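Long-range contacts in probable LRR receptor-like serine/threonine-protein kinase At4g26540 (Arabidopsis thaliana, PDB 5HZ0), which acts as a cell-surface receptor for RGF peptide hormones, which maintain the root stem cell niche, this chain being its extracellular leucine-rich-repeat domain: residues Gly148-Glu153 and Lys173-Ile178; Ile189-Leu194 and Tyr212-Ser217; Asn216-Ser221 and Trp238-Val243. The protein carries 5 engineered substitutions. All coordinates share one frame; numbering follows the deposited sequence.

Contact 1 (Gly148-Glu153 and Lys173-Ile178)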
ATOM      1  N   GLY A 148      20.608  22.058  -1.733  1.00 22.62           N
ATOM      2  CA  GLY A 148      20.699  23.382  -1.166  1.00 12.14           C
ATOM      3  C   GLY A 148      19.339  23.855  -0.743  1.00 23.66           C
ATOM      4  O   GLY A 148      18.341  23.190  -0.998  1.00 30.93           O
ATOM      5  N   GLU A 149      19.302  24.996  -0.069  1.00 20.48           N
ATOM      6  CA  GLU A 149      18.043  25.616   0.297  1.00 23.26           C
ATOM      7  C   GLU A 149      17.463  26.375  -0.897  1.00 25.98           C
ATOM      8  O   GLU A 149      18.199  26.856  -1.756  1.00 25.09           O
ATOM      9  CB  GLU A 149      18.241  26.564   1.484  1.00 22.81           C
ATOM     10  CG  GLU A 149      18.289  25.877   2.838  1.00 26.09           C
ATOM     11  CD  GLU A 149      18.116  26.847   4.003  1.00 33.46           C
ATOM     12  OE1 GLU A 149      17.607  26.435   5.071  1.00 37.04           O
ATOM     13  OE2 GLU A 149      18.501  28.023   3.857  1.00 37.47           O
ATOM     14  N   LEU A 150      16.142  26.482  -0.954  1.00 26.91           N
ATOM     15  CA  LEU A 150      15.517  27.316  -1.968  1.00 21.19           C
ATOM     16  C   LEU A 150      15.954  28.749  -1.687  1.00 23.14           C
ATOM     17  O   LEU A 150      15.744  29.258  -0.586  1.00 30.37           O
ATOM     18  CB  LEU A 150      13.990  27.181  -1.916  1.00 15.57           C
ATOM     19  CG  LEU A 150      13.157  27.987  -2.913  1.00 18.65           C
ATOM     20  CD1 LEU A 150      13.381  27.513  -4.351  1.00 15.70           C
ATOM     21  CD2 LEU A 150      11.680  27.930  -2.542  1.00 20.55           C
ATOM     22  N   PRO A 151      16.587  29.399  -2.674  1.00 18.74           N
ATOM     23  CA  PRO A 151      17.143  30.728  -2.402  1.00 14.83           C
ATOM     24  C   PRO A 151      16.082  31.772  -2.092  1.00 21.76           C
ATOM     25  O   PRO A 151      14.998  31.782  -2.671  1.00 23.58           O
ATOM     26  CB  PRO A 151      17.885  31.077  -3.696  1.00 13.01           C
ATOM     27  CG  PRO A 151      17.220  30.251  -4.747  1.00 21.19           C
ATOM     28  CD  PRO A 151      16.799  28.981  -4.072  1.00 22.31           C
ATOM     29  N   TRP A 152      16.423  32.638  -1.151  1.00 20.77           N
ATOM     30  CA  TRP A 152      15.589  33.742  -0.725  1.00 16.82           C
ATOM     31  C   TRP A 152      15.077  34.552  -1.929  1.00 21.62           C
ATOM     32  O   TRP A 152      13.894  34.957  -2.003  1.00 23.08           O
ATOM     33  CB  TRP A 152      16.428  34.617   0.203  1.00 16.17           C
ATOM     34  CG  TRP A 152      15.690  35.743   0.762  1.00 25.12           C
ATOM     35  CD1 TRP A 152      15.685  37.026   0.302  1.00 31.61           C
ATOM     36  CD2 TRP A 152      14.825  35.715   1.897  1.00 29.34           C
ATOM     37  NE1 TRP A 152      14.862  37.801   1.082  1.00 36.35           N
ATOM     38  CE2 TRP A 152      14.323  37.016   2.074  1.00 32.62           C
ATOM     39  CE3 TRP A 152      14.418  34.713   2.783  1.00 27.37           C
ATOM     40  CZ2 TRP A 152      13.441  37.344   3.097  1.00 28.31           C
ATOM     41  CZ3 TRP A 152      13.537  35.040   3.794  1.00 20.60           C
ATOM     42  CH2 TRP A 152      13.062  36.342   3.945  1.00 20.73           C
ATOM     43  N   GLU A 153      15.957  34.734  -2.907  1.00 18.70           N
ATOM     44  CA  GLU A 153      15.653  35.569  -4.070  1.00 16.59           C
ATOM     45  C   GLU A 153      14.452  35.081  -4.886  1.00 20.50           C
ATOM     46  O   GLU A 153      13.964  35.790  -5.765  1.00 21.77           O
ATOM     47  CB  GLU A 153      16.881  35.696  -4.959  1.00 17.13           C
ATOM     48  CG  GLU A 153      17.985  36.574  -4.364  1.00 23.96           C
ATOM     49  CD  GLU A 153      18.801  35.898  -3.258  1.00 24.90           C
ATOM     50  OE1 GLU A 153      18.613  34.688  -2.985  1.00 17.13           O
ATOM     51  OE2 GLU A 153      19.643  36.597  -2.668  1.00 25.74           O
ATOM     52  N   LYS A 173      14.495  25.049   5.384  1.00  9.82           N
ATOM     53  CA  LYS A 173      13.145  25.597   5.445  1.00 15.49           C
ATOM     54  C   LYS A 173      12.845  26.459   4.212  1.00 19.55           C
ATOM     55  O   LYS A 173      13.730  27.134   3.685  1.00 28.30           O
ATOM     56  CB  LYS A 173      12.953  26.407   6.733  1.00 15.98           C
ATOM     57  CG  LYS A 173      13.857  27.621   6.842  1.00 22.97           C
ATOM     58  CD  LYS A 173      13.540  28.441   8.082  1.00 28.41           C
ATOM     59  CE  LYS A 173      14.567  28.218   9.158  1.00 35.09           C
ATOM     60  NZ  LYS A 173      14.576  26.804   9.611  1.00 39.51           N
ATOM     61  N   LEU A 174      11.606  26.420   3.738  1.00 11.78           N
ATOM     62  CA  LEU A 174      11.203  27.303   2.656  1.00  8.35           C
ATOM     63  C   LEU A 174      11.292  28.713   3.182  1.00  8.06           C
ATOM     64  O   LEU A 174      10.819  28.990   4.277  1.00  8.14           O
ATOM     65  CB  LEU A 174       9.769  27.014   2.226  1.00 10.94           C
ATOM     66  CG  LEU A 174       9.468  25.622   1.695  1.00 11.13           C
ATOM     67  CD1 LEU A 174       7.993  25.503   1.417  1.00 11.80           C
ATOM     68  CD2 LEU A 174      10.278  25.375   0.442  1.00 16.53           C
ATOM     69  N   PRO A 175      11.896  29.616   2.401  1.00 13.81           N
ATOM     70  CA  PRO A 175      12.136  30.988   2.862  1.00 10.26           C
ATOM     71  C   PRO A 175      10.835  31.765   3.034  1.00 18.92           C
ATOM     72  O   PRO A 175       9.874  31.507   2.319  1.00 16.50           O
ATOM     73  CB  PRO A 175      12.946  31.598   1.719  1.00  9.02           C
ATOM     74  CG  PRO A 175      12.531  30.821   0.508  1.00 10.88           C
ATOM     75  CD  PRO A 175      12.295  29.416   0.997  1.00  6.82           C
ATOM     76  N   ALA A 176      10.821  32.715   3.964  1.00 21.24           N
ATOM     77  CA  ALA A 176       9.668  33.573   4.197  1.00 15.43           C
ATOM     78  C   ALA A 176       9.372  34.383   2.927  1.00 17.39           C
ATOM     79  O   ALA A 176       8.247  34.852   2.701  1.00 16.55           O
ATOM     80  CB  ALA A 176       9.933  34.483   5.392  1.00  4.70           C
ATOM     81  N   SER A 177      10.399  34.483   2.086  1.00 16.37           N
ATOM     82  CA  SER A 177      10.330  35.070   0.754  1.00 14.20           C
ATOM     83  C   SER A 177       9.134  34.568  -0.040  1.00 13.41           C
ATOM     84  O   SER A 177       8.579  35.288  -0.855  1.00 11.62           O
ATOM     85  CB  SER A 177      11.566  34.629  -0.021  1.00 19.06           C
ATOM     86  OG  SER A 177      12.565  35.613  -0.002  1.00 29.84           O
ATOM     87  N   ILE A 178       8.773  33.308   0.179  1.00 12.09           N
ATOM     88  CA  ILE A 178       7.707  32.674  -0.569  1.00 10.76           C
ATOM     89  C   ILE A 178       6.410  33.474  -0.488  1.00 11.45           C
ATOM     90  O   ILE A 178       5.654  33.493  -1.452  1.00 13.03           O
ATOM     91  CB  ILE A 178       7.513  31.187  -0.161  1.00 22.04           C
ATOM     92  CG1 ILE A 178       7.299  30.337  -1.408  1.00 26.98           C
ATOM     93  CG2 ILE A 178       6.386  31.001   0.859  1.00 14.23           C
ATOM     94  CD1 ILE A 178       8.498  30.321  -2.314  1.00 33.83           C
TER

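Contact 2 (Ile189-Leu194 and Tyr212-Ser217)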
ATOM      1  N   ILE A 189       6.883  20.763  -4.102  1.00  9.79           N
ATOM      2  CA  ILE A 189       8.193  20.289  -3.706  1.00 15.87           C
ATOM      3  C   ILE A 189       7.985  19.114  -2.776  1.00 16.67           C
ATOM      4  O   ILE A 189       8.018  19.268  -1.553  1.00  5.83           O
ATOM      5  CB  ILE A 189       8.924  21.425  -2.957  1.00 15.12           C
ATOM      6  CG1 ILE A 189       8.609  22.779  -3.628  1.00 13.25           C
ATOM      7  CG2 ILE A 189      10.427  21.172  -2.892  1.00 10.92           C
ATOM      8  CD1 ILE A 189       9.345  23.985  -3.044  1.00 16.34           C
ATOM      9  N   TYR A 190       7.981  17.921  -3.357  1.00  6.60           N
ATOM     10  CA  TYR A 190       7.590  16.727  -2.629  1.00  6.51           C
ATOM     11  C   TYR A 190       8.587  15.617  -2.901  1.00  8.37           C
ATOM     12  O   TYR A 190       9.209  15.589  -3.973  1.00  9.61           O
ATOM     13  CB  TYR A 190       6.154  16.287  -2.975  1.00  5.72           C
ATOM     14  CG  TYR A 190       5.878  16.034  -4.445  1.00  6.22           C
ATOM     15  CD1 TYR A 190       6.227  14.838  -5.045  1.00  6.71           C
ATOM     16  CD2 TYR A 190       5.229  16.998  -5.232  1.00  6.24           C
ATOM     17  CE1 TYR A 190       5.964  14.608  -6.383  1.00  7.20           C
ATOM     18  CE2 TYR A 190       4.960  16.781  -6.571  1.00  6.69           C
ATOM     19  CZ  TYR A 190       5.335  15.585  -7.142  1.00 14.13           C
ATOM     20  OH  TYR A 190       5.079  15.364  -8.476  1.00  9.04           O
ATOM     21  N   THR A 191       8.733  14.711  -1.930  1.00  6.51           N
ATOM     22  CA  THR A 191       9.733  13.658  -2.003  1.00  7.05           C
ATOM     23  C   THR A 191      11.104  14.306  -2.169  1.00  7.71           C
ATOM     24  O   THR A 191      11.840  14.041  -3.115  1.00  8.49           O
ATOM     25  CB  THR A 191       9.416  12.677  -3.135  1.00  7.45           C
ATOM     26  OG1 THR A 191       7.994  12.453  -3.177  1.00  6.85           O
ATOM     27  CG2 THR A 191      10.154  11.350  -2.936  1.00  7.79           C
ATOM     28  N   SER A 192      11.400  15.207  -1.243  1.00  7.42           N
ATOM     29  CA  SER A 192      12.648  15.965  -1.210  1.00 15.43           C
ATOM     30  C   SER A 192      13.241  15.927   0.198  1.00 15.58           C
ATOM     31  O   SER A 192      12.893  15.057   1.002  1.00 14.09           O
ATOM     32  CB  SER A 192      12.447  17.407  -1.683  1.00 13.50           C
ATOM     33  OG  SER A 192      12.415  17.479  -3.100  1.00 15.38           O
ATOM     34  N   LEU A 193      14.222  16.790   0.439  1.00 18.37           N
ATOM     35  CA  LEU A 193      14.911  16.889   1.736  1.00 20.59           C
ATOM     36  C   LEU A 193      14.499  18.015   2.702  1.00 18.06           C
ATOM     37  O   LEU A 193      15.216  18.285   3.656  1.00 25.00           O
ATOM     38  CB  LEU A 193      16.435  16.817   1.564  1.00  8.66           C
ATOM     39  CG  LEU A 193      16.877  15.497   0.920  1.00 24.23           C
ATOM     40  CD1 LEU A 193      18.395  15.386   0.842  1.00 10.03           C
ATOM     41  CD2 LEU A 193      16.283  14.305   1.652  1.00  8.62           C
ATOM     42  N   LEU A 194      13.419  18.730   2.415  1.00 13.36           N
ATOM     43  CA  LEU A 194      12.992  19.845   3.280  1.00 13.76           C
ATOM     44  C   LEU A 194      12.808  19.523   4.771  1.00 13.40           C
ATOM     45  O   LEU A 194      12.314  18.455   5.131  1.00 17.31           O
ATOM     46  CB  LEU A 194      11.684  20.430   2.775  1.00  5.80           C
ATOM     47  CG  LEU A 194      11.633  21.027   1.375  1.00 21.00           C
ATOM     48  CD1 LEU A 194      10.190  21.394   1.074  1.00  5.74           C
ATOM     49  CD2 LEU A 194      12.556  22.251   1.271  1.00  6.77           C
ATOM     50  N   TYR A 212       1.873  21.078  -2.347  1.00  3.86           N
ATOM     51  CA  TYR A 212       2.360  19.708  -2.194  1.00  3.93           C
ATOM     52  C   TYR A 212       3.747  19.753  -1.598  1.00 15.44           C
ATOM     53  O   TYR A 212       4.721  20.021  -2.306  1.00  8.17           O
ATOM     54  CB  TYR A 212       2.452  18.984  -3.548  1.00 11.64           C
ATOM     55  CG  TYR A 212       1.228  19.122  -4.462  1.00 11.35           C
ATOM     56  CD1 TYR A 212      -0.058  19.243  -3.940  1.00 13.07           C
ATOM     57  CD2 TYR A 212       1.371  19.124  -5.840  1.00 13.15           C
ATOM     58  CE1 TYR A 212      -1.150  19.370  -4.761  1.00 12.01           C
ATOM     59  CE2 TYR A 212       0.283  19.253  -6.674  1.00 12.47           C
ATOM     60  CZ  TYR A 212      -0.972  19.371  -6.129  1.00 14.33           C
ATOM     61  OH  TYR A 212      -2.046  19.505  -6.958  1.00 15.01           O
ATOM     62  N   LEU A 213       3.810  19.519  -0.290  1.00 14.11           N
ATOM     63  CA  LEU A 213       5.037  19.335   0.481  1.00  4.65           C
ATOM     64  C   LEU A 213       5.285  17.917   0.992  1.00  7.78           C
ATOM     65  O   LEU A 213       6.051  17.729   1.937  1.00  5.42           O
ATOM     66  CB  LEU A 213       5.134  20.380   1.588  1.00  6.39           C
ATOM     67  CG  LEU A 213       5.045  21.783   0.982  1.00  6.35           C
ATOM     68  CD1 LEU A 213       4.998  22.857   2.046  1.00  3.53           C
ATOM     69  CD2 LEU A 213       6.219  22.007   0.004  1.00  6.52           C
ATOM     70  N   TYR A 214       4.539  16.937   0.508  1.00  8.74           N
ATOM     71  CA  TYR A 214       4.625  15.603   1.111  1.00 11.47           C
ATOM     72  C   TYR A 214       5.994  14.907   0.989  1.00 10.68           C
ATOM     73  O   TYR A 214       6.829  15.272   0.152  1.00  8.46           O
ATOM     74  CB  TYR A 214       3.492  14.695   0.621  1.00  7.76           C
ATOM     75  CG  TYR A 214       3.512  14.359  -0.857  1.00  5.16           C
ATOM     76  CD1 TYR A 214       2.888  15.184  -1.790  1.00  4.01           C
ATOM     77  CD2 TYR A 214       4.116  13.203  -1.310  1.00  4.42           C
ATOM     78  CE1 TYR A 214       2.891  14.862  -3.138  1.00  6.44           C
ATOM     79  CE2 TYR A 214       4.118  12.875  -2.647  1.00 15.70           C
ATOM     80  CZ  TYR A 214       3.508  13.704  -3.556  1.00  5.03           C
ATOM     81  OH  TYR A 214       3.529  13.359  -4.881  1.00  8.67           O
ATOM     82  N   GLN A 215       6.227  13.929   1.865  1.00  8.11           N
ATOM     83  CA  GLN A 215       7.486  13.173   1.888  1.00  4.56           C
ATOM     84  C   GLN A 215       8.752  14.021   2.051  1.00  4.98           C
ATOM     85  O   GLN A 215       9.699  13.924   1.283  1.00  5.69           O
ATOM     86  CB  GLN A 215       7.587  12.265   0.671  1.00  5.12           C
ATOM     87  CG  GLN A 215       6.604  11.124   0.731  1.00 13.02           C
ATOM     88  CD  GLN A 215       6.810  10.135  -0.373  1.00 11.66           C
ATOM     89  OE1 GLN A 215       7.007  10.518  -1.525  1.00 11.26           O
ATOM     90  NE2 GLN A 215       6.777   8.850  -0.035  1.00  5.33           N
ATOM     91  N   ASN A 216       8.747  14.862   3.072  1.00  8.65           N
ATOM     92  CA  ASN A 216       9.926  15.604   3.486  1.00  4.88           C
ATOM     93  C   ASN A 216      10.035  15.393   4.979  1.00  9.50           C
ATOM     94  O   ASN A 216       9.423  14.471   5.516  1.00  7.63           O
ATOM     95  CB  ASN A 216       9.812  17.089   3.172  1.00 15.06           C
ATOM     96  CG  ASN A 216       9.795  17.367   1.690  1.00 14.74           C
ATOM     97  OD1 ASN A 216      10.834  17.328   1.038  1.00  8.12           O
ATOM     98  ND2 ASN A 216       8.608  17.651   1.145  1.00  5.10           N
ATOM     99  N   SER A 217      10.903  16.160   5.623  1.00  4.51           N
ATOM    100  CA  SER A 217      11.035  16.165   7.077  1.00  4.06           C
ATOM    101  C   SER A 217      10.414  17.345   7.811  1.00 16.53           C
ATOM    102  O   SER A 217      10.755  17.602   8.956  1.00 26.46           O
ATOM    103  CB  SER A 217      12.461  15.851   7.518  1.00  4.53           C
ATOM    104  OG  SER A 217      12.772  14.545   7.075  1.00  7.39           O
TER

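Contact 3 (Asn216-Ser221 and Trp238-Val243)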
ATOM      1  N   ASN A 216       8.747  14.862   3.072  1.00  8.65           N
ATOM      2  CA  ASN A 216       9.926  15.604   3.486  1.00  4.88           C
ATOM      3  C   ASN A 216      10.035  15.393   4.979  1.00  9.50           C
ATOM      4  O   ASN A 216       9.423  14.471   5.516  1.00  7.63           O
ATOM      5  CB  ASN A 216       9.812  17.089   3.172  1.00 15.06           C
ATOM      6  CG  ASN A 216       9.795  17.367   1.690  1.00 14.74           C
ATOM      7  OD1 ASN A 216      10.834  17.328   1.038  1.00  8.12           O
ATOM      8  ND2 ASN A 216       8.608  17.651   1.145  1.00  5.10           N
ATOM      9  N   SER A 217      10.903  16.160   5.623  1.00  4.51           N
ATOM     10  CA  SER A 217      11.035  16.165   7.077  1.00  4.06           C
ATOM     11  C   SER A 217      10.414  17.345   7.811  1.00 16.53           C
ATOM     12  O   SER A 217      10.755  17.602   8.956  1.00 26.46           O
ATOM     13  CB  SER A 217      12.461  15.851   7.518  1.00  4.53           C
ATOM     14  OG  SER A 217      12.772  14.545   7.075  1.00  7.39           O
ATOM     15  N   ILE A 218       9.581  18.111   7.120  1.00 17.90           N
ATOM     16  CA  ILE A 218       9.019  19.342   7.673  1.00 11.96           C
ATOM     17  C   ILE A 218       8.459  19.151   9.070  1.00 10.36           C
ATOM     18  O   ILE A 218       7.773  18.171   9.363  1.00  8.82           O
ATOM     19  CB  ILE A 218       7.903  19.906   6.764  1.00  8.07           C
ATOM     20  CG1 ILE A 218       8.484  20.359   5.416  1.00  8.77           C
ATOM     21  CG2 ILE A 218       7.159  21.054   7.447  1.00  2.74           C
ATOM     22  CD1 ILE A 218       7.417  20.790   4.411  1.00 14.60           C
ATOM     23  N   SER A 219       8.774  20.101   9.934  1.00 10.56           N
ATOM     24  CA  SER A 219       8.473  19.983  11.353  1.00 11.92           C
ATOM     25  C   SER A 219       7.679  21.206  11.728  1.00 15.75           C
ATOM     26  O   SER A 219       7.284  21.974  10.859  1.00 20.05           O
ATOM     27  CB  SER A 219       9.768  19.954  12.167  1.00 11.55           C
ATOM     28  OG  SER A 219      10.390  21.232  12.151  1.00 12.85           O
ATOM     29  N   GLY A 220       7.450  21.402  13.019  1.00  2.00           N
ATOM     30  CA  GLY A 220       6.620  22.513  13.442  1.00  2.57           C
ATOM     31  C   GLY A 220       5.160  22.148  13.213  1.00 18.32           C
ATOM     32  O   GLY A 220       4.835  20.979  13.006  1.00 22.49           O
ATOM     33  N   SER A 221       4.276  23.138  13.246  1.00  2.00           N
ATOM     34  CA  SER A 221       2.877  22.880  12.985  1.00  6.53           C
ATOM     35  C   SER A 221       2.409  23.519  11.663  1.00 10.16           C
ATOM     36  O   SER A 221       3.165  24.249  11.020  1.00  3.48           O
ATOM     37  CB  SER A 221       2.041  23.420  14.138  1.00 10.19           C
ATOM     38  OG  SER A 221       2.492  24.698  14.518  1.00 16.16           O
ATOM     39  N   TRP A 238       1.351  15.161   3.514  1.00  6.52           N
ATOM     40  CA  TRP A 238       1.589  13.826   4.045  1.00 13.82           C
ATOM     41  C   TRP A 238       3.059  13.341   4.143  1.00 12.03           C
ATOM     42  O   TRP A 238       3.861  13.536   3.256  1.00 15.51           O
ATOM     43  CB  TRP A 238       0.679  12.723   3.397  1.00  2.24           C
ATOM     44  CG  TRP A 238       0.889  12.439   1.947  1.00  7.66           C
ATOM     45  CD1 TRP A 238       0.370  13.124   0.933  1.00  8.86           C
ATOM     46  CD2 TRP A 238       1.664  11.414   1.361  1.00  7.78           C
ATOM     47  NE1 TRP A 238       0.745  12.618  -0.228  1.00  8.92           N
ATOM     48  CE2 TRP A 238       1.527  11.540  -0.006  1.00  8.62           C
ATOM     49  CE3 TRP A 238       2.452  10.378   1.861  1.00  6.72           C
ATOM     50  CZ2 TRP A 238       2.165  10.706  -0.897  1.00  7.21           C
ATOM     51  CZ3 TRP A 238       3.042   9.543   0.996  1.00  3.50           C
ATOM     52  CH2 TRP A 238       2.909   9.701  -0.375  1.00  5.91           C
ATOM     53  N   GLN A 239       3.319  12.602   5.211  1.00  6.63           N
ATOM     54  CA  GLN A 239       4.621  12.060   5.549  1.00 12.92           C
ATOM     55  C   GLN A 239       5.773  13.040   5.836  1.00  2.77           C
ATOM     56  O   GLN A 239       6.692  13.145   5.141  1.00  5.78           O
ATOM     57  CB  GLN A 239       5.000  11.035   4.518  1.00 13.36           C
ATOM     58  CG  GLN A 239       6.125  10.243   4.872  1.00 21.23           C
ATOM     59  CD  GLN A 239       6.349   9.110   3.978  1.00 22.75           C
ATOM     60  OE1 GLN A 239       5.516   8.246   3.837  1.00 32.42           O
ATOM     61  NE2 GLN A 239       7.494   9.069   3.405  1.00 11.49           N
ATOM     62  N   ASN A 240       5.569  13.776   6.894  1.00  7.57           N
ATOM     63  CA  ASN A 240       6.414  14.815   7.423  1.00  2.47           C
ATOM     64  C   ASN A 240       6.430  14.674   8.932  1.00  4.61           C
ATOM     65  O   ASN A 240       5.954  13.741   9.425  1.00 10.32           O
ATOM     66  CB  ASN A 240       5.901  16.183   6.964  1.00  2.43           C
ATOM     67  CG  ASN A 240       6.397  16.560   5.619  1.00  6.50           C
ATOM     68  OD1 ASN A 240       7.502  16.801   5.471  1.00  4.11           O
ATOM     69  ND2 ASN A 240       5.564  16.608   4.651  1.00  2.85           N
ATOM     70  N   ASN A 241       7.047  15.587   9.657  1.00 12.11           N
ATOM     71  CA  ASN A 241       7.083  15.622  11.121  1.00 18.85           C
ATOM     72  C   ASN A 241       6.095  16.558  11.789  1.00 16.44           C
ATOM     73  O   ASN A 241       6.302  16.950  12.931  1.00 19.55           O
ATOM     74  CB  ASN A 241       8.508  15.765  11.646  1.00  2.00           C
ATOM     75  CG  ASN A 241       9.391  14.645  11.159  1.00  5.91           C
ATOM     76  OD1 ASN A 241       9.008  13.481  11.213  1.00  2.20           O
ATOM     77  ND2 ASN A 241      10.548  14.989  10.623  1.00 14.55           N
ATOM     78  N   LEU A 242       5.109  17.018  11.027  1.00 17.70           N
ATOM     79  CA  LEU A 242       4.165  18.034  11.507  1.00 13.80           C
ATOM     80  C   LEU A 242       3.524  17.720  12.860  1.00  8.31           C
ATOM     81  O   LEU A 242       3.159  16.582  13.166  1.00  8.54           O
ATOM     82  CB  LEU A 242       3.100  18.337  10.457  1.00 11.85           C
ATOM     83  CG  LEU A 242       3.616  18.902   9.127  1.00 11.28           C
ATOM     84  CD1 LEU A 242       2.552  18.773   8.037  1.00  2.00           C
ATOM     85  CD2 LEU A 242       4.062  20.349   9.284  1.00  3.76           C
ATOM     86  N   VAL A 243       3.395  18.770  13.656  1.00  4.46           N
ATOM     87  CA  VAL A 243       3.089  18.684  15.079  1.00  8.94           C
ATOM     88  C   VAL A 243       1.932  19.647  15.379  1.00  6.85           C
ATOM     89  O   VAL A 243       1.603  20.466  14.544  1.00  7.82           O
ATOM     90  CB  VAL A 243       4.384  19.024  15.871  1.00  4.78           C
ATOM     91  CG1 VAL A 243       4.188  20.159  16.875  1.00  2.00           C
ATOM     92  CG2 VAL A 243       4.961  17.768  16.469  1.00  2.00           C
TER

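Contact 1 (Gly148-Glu153 and Lys173-Ile178)
Trp152 lies across Ser177, Ala176 and Pro175 of the next repeat. CB comes no nearer than 4.0 Å, to Ser177 OG. CG is anti to the backbone N (chi1 -177°), which swings the indole over the other segment. Ser177 OG lies over one face, near CG, CD2 and CE2, and on that face Ser177 CB sits 4.0 Å from the centroid of the six-membered ring, a CH-pi contact. Farther round, CE3 reaches Pro175 CB at 3.6 Å, CZ3 Ala176 N at 3.6 Å and CH2 Ala176 CB at 3.9 Å; the short side chains of Ser177 and Ala176 and the compact ring of Pro175 let the indole lie close to the backbone. Ser177 OG also donates to Trp152 O, though the modelled length, very short, is doubtful. Leu150 CD2 packs on Pro175 CD at 3.9 Å and Ile178 CD1 at 4.0 Å, crossing both at about a right angle. Lys173 N gives a weak hydrogen bond to Glu149 OE1. Leu150-Pro151 and Leu174-Pro175 recur as the hydrophobic-proline pair of plant-type leucine-rich repeats, each leading into a short 3-10 turn. The joint is mainly apolar, with the buried serine hydroxyl turned to the Trp152 carbonyl and the Glu149-Lys173 end exposed.

Contact 2 (Ile189-Leu194 and Tyr212-Ser217)
Tyr190, Asn216 and Leu194 give up the most surface here, dividing the contact into an aromatic part facing the peptide and a buried amide-leucine part. Tyr190 runs alongside Tyr214, pointing the same way, the ring planes near parallel (10°) but offset, with Tyr214 OH over the rim of one Tyr190 face. Tyr190 CB makes a CH-pi contact over the centre of the Tyr214 ring, 3.6 Å from its centroid. In both tyrosines CG lies between the backbone N and the carbonyl carbon (chi1 56° and 65°), sending both rings to the same side; each hydroxyl hydrogen-bonds the backbone of the bound peptide. Asn216 is buried and points toward the neighbouring coil. Its ND2 donates to Ile189 O at 3.2 Å and, within its own segment, to Leu213 O at 2.7 Å, while OD1 accepts Leu194 N at 3.2 Å from above the carbonyl plane and Ser192 N weakly. Leu194 CB rests 3.8 Å from Asn216 CG, and its CD1 meets Leu213 CD2. Thr191 OG1 donates to Gln215 OE1 at 2.7 Å. Asparagine, both donor and acceptor, suits this leucine-rich-repeat ladder position: its buried amide satisfies backbone groups of two coils, while the tyrosines equip the concave surface for peptide recognition.

Contact 3 (Asn216-Ser221 and Trp238-Val243)
Asn241 and Val243 make the two firm hydrogen bonds between these neighbouring coils, and both use backbone groups. Asn241 N donates to Ile218 O at 2.7 Å, and Val243 N donates to Gly220 O, also at 2.7 Å; the bonds recur every second residue because the segments run side by side in nearly the same direction, 23° apart. Weaker polar contacts accompany them. Asn240 OD1 receives Ile218 N at 3.0 Å and Asn216 N at 3.3 Å, both weak bonds with bent N-H geometry. Its ND2 makes ordinary hydrogen bonds to Leu213 O and Leu237 O. With CG anti to its own carbonyl carbon (chi1 -84°), Asn240 brings the amide against the backbone of 216-218 in the preceding coil, one rung of the asparagine ladder. Asn241 ND2 adds a weak bond to Ser217 O, which suits a polar residue on the exposed side. A third class consists of CA-H...O contacts: Asn240 CA to Asn216 O, and Leu242 CA to Gly220 O at 3.4 Å. Apolar contact is confined to Ile218 CG2 on Leu242 CD2, 3.7 Å apart, two branched chains lying side by side and pointing the same way. Gly220 has a positive phi (78°), a backbone shape that glycine adopts readily. The chemistry implies a stack whose two firmer bonds are main-chain, supplemented by asparagine amides, with an aliphatic pair continuing the core.

How the contacts relate
From the N terminus, contact 1 is the first to close a loop, joining the loops that follow strands 145-147 and 169-172; contacts 2 and 3 then join the turns after the successive parallel strands 186-188, 210-212 and 234-236. None encloses or crosses another. Contacts 1 and 2 follow in series, whereas contacts 2 and 3 overlap at Asn216 and Ser217, so that one coil is bonded to both neighbours. Leu174 of contact 1 packs on Ile189, Leu194 and Leu213, carrying the hydrophobic core on to contact 2. Between contacts 2 and 3, Gln215 is backbone-bonded to Trp238, and Tyr214 stacks on Trp238, whose NE1 also binds the peptide backbone. Predicted repeats LRR 7 to 11 are touched.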